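Local structure of putative non-ribosomal peptide synthetase (Actinomadura parvosata subsp. kistnae, 6M7L) at residues Leu34-Asp39 / Pro121-Gly126; Leu161-Ala166 / Glu387-Pro392; Trp209-Phe214 / His346-Leu351; Thr271-Val276 / Val374-Asp379. The protein probably forms a condensation-type domain of a non-ribosomal peptide synthetase, an assembly-line enzyme that builds peptides without the ribosome. All blocks are in the same frame, centred on the assembly; numbering follows the deposited sequence.

Contact 1. Residues Leu34-Asp39 / Pro121-Gly126; sequences LSRIGD and PFDLTG
Arg36 reaches across to Asp123, whose carboxylate shapes the facing loop as an Asx turn at the start of the type I beta turn Asp123-Gly126. The loop 34-39 follows helix 26-34 of the condensation-domain fold, and 121-126 leads into strand 130-136 of its five-stranded sheet.

The close-packed part centres on Leu124. Its CD1 methyl rests against the side chain of Ser35, 3.7 Å from OG, while that hydroxyl is hydrogen-bonded to Trp32 O. His149 of strand 141-149 touches both Ser35 and Leu124, and Trp32 packs on Leu124 and Thr125.

Farther out, Arg36 forms a salt bridge with a single prong: NH2 donates to Asp123 OD1 over 3.2 Å, with an N-H...O angle of 165°. The oxygen lies in the guanidinium plane, but NH2 approaches from above the carboxylate plane, the two groups being turned 48° apart. Bends at chi2 and chi3 bring CD and then NE round toward Asp123. Thr125 CG2 lies over one guanidinium face, toward its rim and 3.9 Å above the plane. Asp123 OD1 is gripped by three donors in all, because Thr125 N (3.3 Å from OD1) and Thr125 OG1 (2.6 Å from OD1) bind it as well; these bonds probably hold the carboxylate in place for the arginine.

Looser still is the exposed end at Asp39. Here the backbone of Gly38 only brushes the Pro121 ring, and the Asp39 side chain crosses that ring at about a right angle, OD1 lying 3.5 Å from Pro121 CD.

Contact 2. Residues Leu161-Ala166 / Glu387-Pro392; sequences LVRDLA and ESWALP
Val162 projects from its helix onto one face of the Trp389 indole. Its CG1 methyl sits above the five-membered ring, 3.7 Å from the centroid and 20° off the normal, a CH-pi contact; CB stands over the same face nearer the rim, and CG2 reaches CE2 at 4.1 Å. The valine and the indole cross at about a right angle, so the branched bump rests on a flat floor. Val48 and Leu50 of strand 45-53 also pack on the indole, and NE1 is hydrogen-bonded to Asp159 OD1 one turn earlier on the helix. Helix 155-172 packs here on strand 45-53 of the five-stranded sheet of the condensation fold, and 387-392 runs past it toward an outermost strand, 395-399. An alanine at Trp389 would probably open a gap under Val162 CG1 and leave Asp159 OD1 without its NE1 donor.

One turn on from Val162, Ala166 offers a shallow hollow, and there the backbones come together, with Ala166 CA and Leu391 CA 4.5 Å apart. Leu391 fills it with CD2, which lies 3.5 Å from Ala166 CA and 3.6 Å from Ala166 CB. The carbonyl of Ala390 faces the same alanine methyl, and the Pro392 ring lies against the helix backbone, CD beside Ala166 O.

Contact 3. Residues Trp209-Phe214 / His346-Leu351; sequences WDQIEF and HRHQDL
His348 lays its imidazole flat over the Phe214 ring, a face-to-face stack with centroids 3.5 Å apart and planes only 4° from parallel. ND1 stands over the centre of the phenyl ring and Phe214 CG over the centre of the imidazole. ND1 of the histidine is hydrogen-bonded to Asp344 O, which probably helps fix the ring's rotation. Gln211 CG comes up at the imidazole edge, 3.3 Å from His348 CD2.

Beyond CG the glutamine chain runs extended into the loop 346-351, which links helix 331-346 to helix 353-360. Gln211 NE2 donates to Asp350 OD1 (3.0 Å, 139°), which accepts with its anti lone pair; amide and carboxylate are nearly coplanar. Gln211 OE1 receives two weak bonds, from Asp350 N and Leu351 N. Ile212 CG1 meets Leu351 CD2 at 3.6 Å, the two side chains crossing at about a right angle. Trp215 NE1 adds a bond to His348 O.

The buried Gln211 amide joins helix 207-218 to the loop with both its ends paired; flipped, it would set OE1 against the carboxylate and NE2 against two backbone N-H groups, so its orientation is probably fixed.

Contact 4. Residues Thr271-Val276 / Val374-Asp379; sequences TMFTAV and VALQLD
The Phe273 ring carries Leu376 CD2 over one face, a CH-pi contact 4.0 Å from the centroid and 23° off the normal, so the methyl sits toward the rim. At the ring's edge, close to its plane, lie Leu376 O, 3.3 Å from CE2, and Leu378 CB, 3.7 Å from CD2. The ring thus meets two leucines, one over its face and one at its edge, which point the same way from alternate positions of the strand. CG of Phe273 lies anti to the backbone N (chi1 -176°), and from there the ring edge CD2-CE2 meets both.

Leu378 branches over the first turn of the helix: CD1 lies near Met272 O, and CD2 is 3.9 Å from Met272 CB. One turn on, Val276 spreads its methyls between the same two leucines, CG2 to Leu378 CD1 at 3.7 Å and CG1 to Leu376 CD2 at 4.0 Å. An alanine at Phe273 would probably open a gap beside Leu376, leaving its CD2 and CG without the ring that covers them.

Helix 272-276, with Thr271 at its N-cap, and strand 374-379 approach to 8.8 Å between axes, roughly antiparallel at 146° between their N-to-C directions. Strand 374-380 of the four-stranded condensation-fold sheet bonds through its backbone to Leu410 and Leu412 of strand 410-418 and to Gly296 of strand 292-299; helix 255-267 packs on Met272 and helix 331-346 on Thr274.

How the contacts relate
Contacts 1 and 2 both lie against the five-stranded sheet of the condensation fold, their nearest atoms about 10 Å apart. Contact 2 brings the late segment 387-392 back to this early part of the chain. Contacts 3 and 4 belong to the other half; their segments alternate along the chain and their nearest atoms come within about 6 Å, helix 331-346 reaching both. Contacts 2 and 3, on opposite sides of the chain's centre, have centres about 37 Å apart. His149, which packs at contact 1, probably matches the first histidine of the HHxxxDG motif of condensation domains; the sequence here, HRIAADE, departs from it, consistent with a domain that may not catalyse condensation.

Contact 1. Residues Leu34-Asp39 / Pro121-Gly126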
# COMPACT_ATOMS: atom_id res chain seq x y z
N LEU A 34 -11.48 -24.52 -18.73
CA LEU A 34 -12.74 -23.98 -18.23
C LEU A 34 -13.18 -22.73 -18.96
O LEU A 34 -14.34 -22.32 -18.81
CB LEU A 34 -12.63 -23.69 -16.73
CG LEU A 34 -12.24 -24.85 -15.82
CD1 LEU A 34 -12.27 -24.40 -14.37
CD2 LEU A 34 -13.16 -26.04 -16.04
N SER A 35 -12.31 -22.10 -19.75
CA SER A 35 -12.70 -20.94 -20.54
C SER A 35 -13.54 -21.32 -21.76
O SER A 35 -14.15 -20.43 -22.37
CB SER A 35 -11.47 -20.15 -20.99
OG SER A 35 -11.00 -20.62 -22.24
N ARG A 36 -13.57 -22.60 -22.12
CA ARG A 36 -14.33 -23.05 -23.29
C ARG A 36 -15.65 -23.65 -22.82
O ARG A 36 -15.88 -24.86 -22.90
CB ARG A 36 -13.51 -24.06 -24.09
CG ARG A 36 -12.01 -23.83 -24.07
CD ARG A 36 -11.61 -22.56 -24.80
NE ARG A 36 -11.90 -22.63 -26.23
CZ ARG A 36 -11.81 -21.59 -27.06
NH1 ARG A 36 -12.10 -21.74 -28.34
NH2 ARG A 36 -11.43 -20.40 -26.60
N ILE A 37 -16.53 -22.79 -22.31
CA ILE A 37 -17.79 -23.26 -21.74
C ILE A 37 -18.95 -22.38 -22.20
O ILE A 37 -20.06 -22.88 -22.43
CB ILE A 37 -17.70 -23.33 -20.20
CG1 ILE A 37 -16.79 -24.49 -19.80
CG2 ILE A 37 -19.07 -23.51 -19.58
CD1 ILE A 37 -16.79 -24.81 -18.32
N GLY A 38 -18.73 -21.08 -22.33
CA GLY A 38 -19.68 -20.21 -23.00
C GLY A 38 -20.29 -19.17 -22.08
O GLY A 38 -20.02 -19.11 -20.88
N ASP A 39 -21.16 -18.35 -22.69
CA ASP A 39 -21.72 -17.18 -22.02
C ASP A 39 -22.51 -17.53 -20.77
O ASP A 39 -22.51 -16.77 -19.80
CB ASP A 39 -22.61 -16.41 -23.00
CG ASP A 39 -21.83 -15.84 -24.17
OD1 ASP A 39 -21.54 -14.62 -24.15
OD2 ASP A 39 -21.51 -16.61 -25.10
N PRO A 121 -17.12 -13.61 -22.19
CA PRO A 121 -16.04 -14.60 -22.25
C PRO A 121 -14.89 -14.14 -23.13
O PRO A 121 -15.04 -13.30 -24.02
CB PRO A 121 -16.73 -15.84 -22.83
CG PRO A 121 -18.21 -15.59 -22.67
CD PRO A 121 -18.37 -14.11 -22.78
N PHE A 122 -13.72 -14.73 -22.87
CA PHE A 122 -12.54 -14.53 -23.69
C PHE A 122 -12.35 -15.72 -24.62
O PHE A 122 -12.55 -16.87 -24.22
CB PHE A 122 -11.28 -14.36 -22.83
CG PHE A 122 -11.20 -13.05 -22.10
CD1 PHE A 122 -11.67 -12.93 -20.81
CD2 PHE A 122 -10.61 -11.95 -22.70
CE1 PHE A 122 -11.58 -11.72 -20.13
CE2 PHE A 122 -10.52 -10.74 -22.03
CZ PHE A 122 -11.00 -10.63 -20.74
N ASP A 123 -11.95 -15.44 -25.86
CA ASP A 123 -11.47 -16.46 -26.78
C ASP A 123 -9.95 -16.44 -26.68
O ASP A 123 -9.26 -15.78 -27.46
CB ASP A 123 -11.95 -16.20 -28.20
CG ASP A 123 -11.41 -17.22 -29.19
OD1 ASP A 123 -10.70 -18.15 -28.76
OD2 ASP A 123 -11.68 -17.08 -30.40
N LEU A 124 -9.42 -17.17 -25.69
CA LEU A 124 -8.00 -17.12 -25.38
C LEU A 124 -7.11 -17.61 -26.52
O LEU A 124 -5.89 -17.39 -26.47
CB LEU A 124 -7.72 -17.95 -24.12
CG LEU A 124 -8.40 -17.44 -22.85
CD1 LEU A 124 -8.09 -18.34 -21.67
CD2 LEU A 124 -7.99 -16.00 -22.56
N THR A 125 -7.67 -18.27 -27.54
CA THR A 125 -6.85 -18.69 -28.67
C THR A 125 -6.51 -17.53 -29.59
O THR A 125 -5.41 -17.50 -30.15
CB THR A 125 -7.57 -19.79 -29.47
OG1 THR A 125 -8.77 -19.27 -30.04
CG2 THR A 125 -7.90 -20.97 -28.56
N GLY A 126 -7.41 -16.56 -29.74
CA GLY A 126 -7.16 -15.44 -30.62
C GLY A 126 -7.38 -14.08 -29.99
O GLY A 126 -7.75 -13.12 -30.68

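Contact 2. Residues Leu161-Ala166 / Glu387-Pro392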
# COMPACT_ATOMS: atom_id res chain seq x y z
N LEU A 161 -2.00 -4.40 -11.66
CA LEU A 161 -2.57 -3.84 -12.87
C LEU A 161 -2.83 -2.35 -12.72
O LEU A 161 -2.37 -1.54 -13.54
CB LEU A 161 -3.87 -4.57 -13.21
CG LEU A 161 -4.11 -5.07 -14.64
CD1 LEU A 161 -3.60 -4.05 -15.64
CD2 LEU A 161 -3.47 -6.43 -14.85
N VAL A 162 -3.55 -1.96 -11.67
CA VAL A 162 -3.95 -0.57 -11.50
C VAL A 162 -2.74 0.31 -11.22
O VAL A 162 -2.62 1.42 -11.76
CB VAL A 162 -5.01 -0.46 -10.38
CG1 VAL A 162 -5.44 0.99 -10.21
CG2 VAL A 162 -6.20 -1.35 -10.69
N ARG A 163 -1.83 -0.16 -10.37
CA ARG A 163 -0.64 0.63 -10.05
C ARG A 163 0.21 0.88 -11.29
O ARG A 163 0.68 2.00 -11.52
CB ARG A 163 0.17 -0.06 -8.96
CG ARG A 163 -0.26 0.29 -7.54
CD ARG A 163 0.20 -0.78 -6.56
NE ARG A 163 1.42 -1.44 -7.03
CZ ARG A 163 1.78 -2.67 -6.70
NH1 ARG A 163 1.01 -3.39 -5.89
NH2 ARG A 163 2.90 -3.19 -7.17
N ASP A 164 0.41 -0.16 -12.11
CA ASP A 164 1.19 0.02 -13.33
C ASP A 164 0.43 0.81 -14.38
O ASP A 164 1.05 1.50 -15.21
CB ASP A 164 1.62 -1.34 -13.89
CG ASP A 164 2.63 -2.04 -13.00
OD1 ASP A 164 2.95 -1.49 -11.92
OD2 ASP A 164 3.10 -3.13 -13.38
N LEU A 165 -0.90 0.74 -14.38
CA LEU A 165 -1.68 1.58 -15.28
C LEU A 165 -1.63 3.04 -14.85
O LEU A 165 -1.61 3.94 -15.69
CB LEU A 165 -3.12 1.08 -15.35
CG LEU A 165 -4.05 1.90 -16.25
CD1 LEU A 165 -3.55 1.89 -17.68
CD2 LEU A 165 -5.49 1.39 -16.17
N ALA A 166 -1.61 3.28 -13.53
CA ALA A 166 -1.45 4.64 -13.03
C ALA A 166 -0.08 5.20 -13.39
O ALA A 166 0.03 6.35 -13.82
CB ALA A 166 -1.66 4.66 -11.52
N GLU A 387 -7.31 1.92 -1.54
CA GLU A 387 -7.15 3.29 -1.05
C GLU A 387 -5.98 4.00 -1.72
O GLU A 387 -5.98 5.23 -1.77
CB GLU A 387 -6.95 3.28 0.47
CG GLU A 387 -7.80 2.26 1.22
CD GLU A 387 -9.24 2.69 1.38
OE1 GLU A 387 -9.65 3.70 0.78
OE2 GLU A 387 -9.98 2.00 2.12
N SER A 388 -5.00 3.25 -2.22
CA SER A 388 -3.78 3.82 -2.78
C SER A 388 -3.72 3.66 -4.30
O SER A 388 -2.64 3.55 -4.88
CB SER A 388 -2.56 3.19 -2.13
OG SER A 388 -1.36 3.78 -2.60
N TRP A 389 -4.88 3.64 -4.96
CA TRP A 389 -4.96 3.65 -6.41
C TRP A 389 -5.25 5.07 -6.87
O TRP A 389 -6.28 5.65 -6.50
CB TRP A 389 -6.05 2.70 -6.91
CG TRP A 389 -5.73 1.24 -6.76
CD1 TRP A 389 -4.50 0.69 -6.52
CD2 TRP A 389 -6.65 0.15 -6.83
NE1 TRP A 389 -4.60 -0.68 -6.44
CE2 TRP A 389 -5.91 -1.04 -6.62
CE3 TRP A 389 -8.03 0.05 -7.04
CZ2 TRP A 389 -6.51 -2.30 -6.63
CZ3 TRP A 389 -8.62 -1.20 -7.04
CH2 TRP A 389 -7.86 -2.36 -6.84
N ALA A 390 -4.35 5.64 -7.66
CA ALA A 390 -4.48 7.04 -8.08
C ALA A 390 -3.88 7.20 -9.47
O ALA A 390 -2.67 7.06 -9.64
CB ALA A 390 -3.81 7.98 -7.09
N LEU A 391 -4.73 7.49 -10.46
CA LEU A 391 -4.23 7.89 -11.77
C LEU A 391 -3.83 9.36 -11.72
O LEU A 391 -4.67 10.21 -11.39
CB LEU A 391 -5.29 7.68 -12.85
CG LEU A 391 -5.91 6.31 -13.11
CD1 LEU A 391 -6.46 6.25 -14.53
CD2 LEU A 391 -4.94 5.18 -12.88
N PRO A 392 -2.58 9.70 -12.03
CA PRO A 392 -2.15 11.11 -11.97
C PRO A 392 -3.07 12.02 -12.78
O PRO A 392 -3.35 11.77 -13.95
CB PRO A 392 -0.74 11.06 -12.56
CG PRO A 392 -0.25 9.70 -12.21
CD PRO A 392 -1.45 8.80 -12.32

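Contact 3. Residues Trp209-Phe214 / His346-Leu351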
# COMPACT_ATOMS: atom_id res chain seq x y z
N TRP A 209 7.57 -36.08 -6.67
CA TRP A 209 7.05 -37.43 -6.49
C TRP A 209 6.70 -37.70 -5.04
O TRP A 209 5.65 -38.29 -4.75
CB TRP A 209 8.08 -38.46 -6.98
CG TRP A 209 7.60 -39.89 -6.95
CD1 TRP A 209 7.14 -40.63 -8.00
CD2 TRP A 209 7.56 -40.76 -5.80
NE1 TRP A 209 6.81 -41.90 -7.58
CE2 TRP A 209 7.06 -42.00 -6.24
CE3 TRP A 209 7.90 -40.61 -4.45
CZ2 TRP A 209 6.88 -43.09 -5.38
CZ3 TRP A 209 7.73 -41.69 -3.60
CH2 TRP A 209 7.22 -42.91 -4.07
N ASP A 210 7.56 -37.28 -4.11
CA ASP A 210 7.22 -37.38 -2.69
C ASP A 210 5.94 -36.61 -2.39
O ASP A 210 5.11 -37.06 -1.58
CB ASP A 210 8.36 -36.85 -1.82
CG ASP A 210 9.18 -37.96 -1.20
OD1 ASP A 210 10.39 -37.75 -0.97
OD2 ASP A 210 8.63 -39.05 -0.95
N GLN A 211 5.75 -35.46 -3.04
CA GLN A 211 4.56 -34.66 -2.78
C GLN A 211 3.32 -35.24 -3.44
O GLN A 211 2.24 -35.24 -2.83
CB GLN A 211 4.80 -33.22 -3.24
CG GLN A 211 5.17 -32.31 -2.09
CD GLN A 211 5.99 -31.11 -2.50
OE1 GLN A 211 5.75 -30.50 -3.53
NE2 GLN A 211 6.98 -30.78 -1.67
N ILE A 212 3.45 -35.74 -4.67
CA ILE A 212 2.32 -36.41 -5.31
C ILE A 212 1.86 -37.59 -4.47
O ILE A 212 0.66 -37.81 -4.28
CB ILE A 212 2.70 -36.84 -6.74
CG1 ILE A 212 2.95 -35.62 -7.62
CG2 ILE A 212 1.60 -37.72 -7.34
CD1 ILE A 212 3.30 -35.97 -9.05
N GLU A 213 2.81 -38.37 -3.94
CA GLU A 213 2.46 -39.48 -3.06
C GLU A 213 1.83 -38.99 -1.77
O GLU A 213 0.93 -39.64 -1.22
CB GLU A 213 3.70 -40.32 -2.76
CG GLU A 213 4.19 -41.15 -3.93
CD GLU A 213 3.14 -42.13 -4.42
OE1 GLU A 213 2.70 -42.00 -5.59
OE2 GLU A 213 2.75 -43.02 -3.64
N PHE A 214 2.27 -37.83 -1.27
CA PHE A 214 1.73 -37.31 -0.02
C PHE A 214 0.24 -37.03 -0.15
O PHE A 214 -0.55 -37.40 0.73
CB PHE A 214 2.48 -36.04 0.39
CG PHE A 214 1.80 -35.26 1.49
CD1 PHE A 214 1.96 -35.62 2.81
CD2 PHE A 214 1.01 -34.16 1.19
CE1 PHE A 214 1.34 -34.91 3.82
CE2 PHE A 214 0.38 -33.45 2.19
CZ PHE A 214 0.55 -33.82 3.51
N HIS A 346 1.38 -27.32 4.04
CA HIS A 346 2.33 -26.26 3.70
C HIS A 346 3.74 -26.79 3.48
O HIS A 346 4.56 -26.10 2.87
CB HIS A 346 2.33 -25.19 4.80
CG HIS A 346 1.16 -24.26 4.74
ND1 HIS A 346 0.02 -24.45 5.48
CD2 HIS A 346 0.95 -23.13 4.02
CE1 HIS A 346 -0.84 -23.48 5.22
NE2 HIS A 346 -0.30 -22.67 4.34
N ARG A 347 4.04 -28.00 3.96
CA ARG A 347 5.28 -28.67 3.62
C ARG A 347 5.22 -29.37 2.27
O ARG A 347 6.20 -30.01 1.88
CB ARG A 347 5.64 -29.69 4.70
CG ARG A 347 6.50 -29.14 5.83
CD ARG A 347 7.05 -30.25 6.71
NE ARG A 347 6.08 -30.72 7.69
CZ ARG A 347 5.93 -30.18 8.90
NH1 ARG A 347 6.68 -29.16 9.26
NH2 ARG A 347 5.02 -30.67 9.74
N HIS A 348 4.10 -29.26 1.54
CA HIS A 348 3.89 -30.01 0.31
C HIS A 348 3.16 -29.16 -0.72
O HIS A 348 2.27 -29.65 -1.43
CB HIS A 348 3.11 -31.30 0.57
CG HIS A 348 3.84 -32.30 1.40
ND1 HIS A 348 3.82 -32.29 2.78
CD2 HIS A 348 4.61 -33.36 1.04
CE1 HIS A 348 4.55 -33.30 3.23
NE2 HIS A 348 5.04 -33.96 2.20
N GLN A 349 3.52 -27.88 -0.84
CA GLN A 349 2.78 -26.96 -1.69
C GLN A 349 3.53 -26.61 -2.98
O GLN A 349 3.24 -25.58 -3.59
CB GLN A 349 2.43 -25.69 -0.92
CG GLN A 349 3.62 -24.94 -0.36
CD GLN A 349 3.21 -23.89 0.65
OE1 GLN A 349 2.10 -23.92 1.18
NE2 GLN A 349 4.11 -22.96 0.94
N ASP A 350 4.48 -27.44 -3.40
CA ASP A 350 5.16 -27.20 -4.67
C ASP A 350 4.44 -27.87 -5.83
O ASP A 350 4.53 -27.38 -6.97
CB ASP A 350 6.61 -27.69 -4.59
CG ASP A 350 7.33 -27.15 -3.38
OD1 ASP A 350 7.38 -27.86 -2.35
OD2 ASP A 350 7.84 -26.01 -3.44
N LEU A 351 3.74 -28.96 -5.59
CA LEU A 351 2.85 -29.54 -6.59
C LEU A 351 1.65 -28.63 -6.77
O LEU A 351 0.93 -28.37 -5.79
CB LEU A 351 2.41 -30.93 -6.16
CG LEU A 351 1.35 -31.62 -7.02
CD1 LEU A 351 1.88 -31.88 -8.42
CD2 LEU A 351 0.87 -32.91 -6.37

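Contact 4. Residues Thr271-Val276 / Val374-Asp379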
# COMPACT_ATOMS: atom_id res chain seq x y z
N THR A 271 -3.50 -21.38 15.07
CA THR A 271 -3.85 -20.01 14.76
C THR A 271 -5.37 -19.84 14.79
O THR A 271 -6.12 -20.80 14.95
CB THR A 271 -3.30 -19.61 13.39
OG1 THR A 271 -3.91 -20.42 12.37
CG2 THR A 271 -1.80 -19.81 13.34
N MET A 272 -5.81 -18.59 14.65
CA MET A 272 -7.24 -18.34 14.50
C MET A 272 -7.80 -19.04 13.28
O MET A 272 -8.95 -19.50 13.30
CB MET A 272 -7.51 -16.84 14.43
CG MET A 272 -7.90 -16.23 15.77
SD MET A 272 -9.31 -17.07 16.50
CE MET A 272 -10.57 -16.80 15.26
N PHE A 273 -7.01 -19.14 12.21
CA PHE A 273 -7.41 -19.94 11.05
C PHE A 273 -7.72 -21.37 11.47
O PHE A 273 -8.73 -21.94 11.04
CB PHE A 273 -6.31 -19.91 9.99
CG PHE A 273 -6.68 -20.62 8.71
CD1 PHE A 273 -6.39 -21.97 8.54
CD2 PHE A 273 -7.31 -19.95 7.68
CE1 PHE A 273 -6.73 -22.63 7.37
CE2 PHE A 273 -7.65 -20.60 6.50
CZ PHE A 273 -7.35 -21.94 6.35
N THR A 274 -6.87 -21.96 12.31
CA THR A 274 -7.11 -23.32 12.77
C THR A 274 -8.40 -23.41 13.59
O THR A 274 -9.12 -24.41 13.51
CB THR A 274 -5.92 -23.81 13.60
OG1 THR A 274 -4.70 -23.56 12.88
CG2 THR A 274 -6.04 -25.30 13.88
N ALA A 275 -8.71 -22.37 14.36
CA ALA A 275 -9.93 -22.38 15.16
C ALA A 275 -11.17 -22.34 14.28
O ALA A 275 -12.13 -23.08 14.52
CB ALA A 275 -9.92 -21.22 16.15
N VAL A 276 -11.18 -21.47 13.26
CA VAL A 276 -12.32 -21.40 12.36
C VAL A 276 -12.36 -22.62 11.44
O VAL A 276 -13.43 -23.12 11.09
CB VAL A 276 -12.29 -20.08 11.56
CG1 VAL A 276 -13.47 -20.00 10.61
CG2 VAL A 276 -12.27 -18.89 12.51
N VAL A 374 -15.60 -25.97 -0.37
CA VAL A 374 -15.64 -24.88 0.60
C VAL A 374 -14.21 -24.42 0.83
O VAL A 374 -13.29 -25.24 0.97
CB VAL A 374 -16.29 -25.34 1.92
CG1 VAL A 374 -16.28 -24.21 2.95
CG2 VAL A 374 -17.72 -25.81 1.66
N ALA A 375 -14.01 -23.10 0.86
CA ALA A 375 -12.70 -22.52 1.09
C ALA A 375 -12.80 -21.48 2.20
O ALA A 375 -13.85 -20.88 2.42
CB ALA A 375 -12.11 -21.90 -0.18
N LEU A 376 -11.68 -21.28 2.90
CA LEU A 376 -11.63 -20.39 4.05
C LEU A 376 -10.44 -19.45 3.91
O LEU A 376 -9.31 -19.90 3.68
CB LEU A 376 -11.53 -21.18 5.35
CG LEU A 376 -11.18 -20.41 6.62
CD1 LEU A 376 -12.21 -19.33 6.91
CD2 LEU A 376 -11.03 -21.35 7.80
N GLN A 377 -10.70 -18.15 4.07
CA GLN A 377 -9.65 -17.15 4.17
C GLN A 377 -9.79 -16.43 5.50
O GLN A 377 -10.86 -15.93 5.83
CB GLN A 377 -9.72 -16.13 3.02
CG GLN A 377 -9.88 -16.72 1.64
CD GLN A 377 -8.82 -17.77 1.31
OE1 GLN A 377 -9.13 -18.80 0.72
NE2 GLN A 377 -7.58 -17.49 1.67
N LEU A 378 -8.70 -16.41 6.27
CA LEU A 378 -8.64 -15.68 7.53
C LEU A 378 -7.47 -14.72 7.45
O LEU A 378 -6.31 -15.14 7.46
CB LEU A 378 -8.51 -16.64 8.72
CG LEU A 378 -8.68 -16.02 10.11
CD1 LEU A 378 -9.49 -16.94 11.01
CD2 LEU A 378 -7.33 -15.71 10.74
N ASP A 379 -7.77 -13.43 7.37
CA ASP A 379 -6.76 -12.40 7.17
C ASP A 379 -6.65 -11.50 8.39
O ASP A 379 -7.66 -11.16 9.02
CB ASP A 379 -7.10 -11.55 5.94
CG ASP A 379 -7.25 -12.37 4.68
OD1 ASP A 379 -6.47 -13.34 4.52
OD2 ASP A 379 -8.13 -12.06 3.86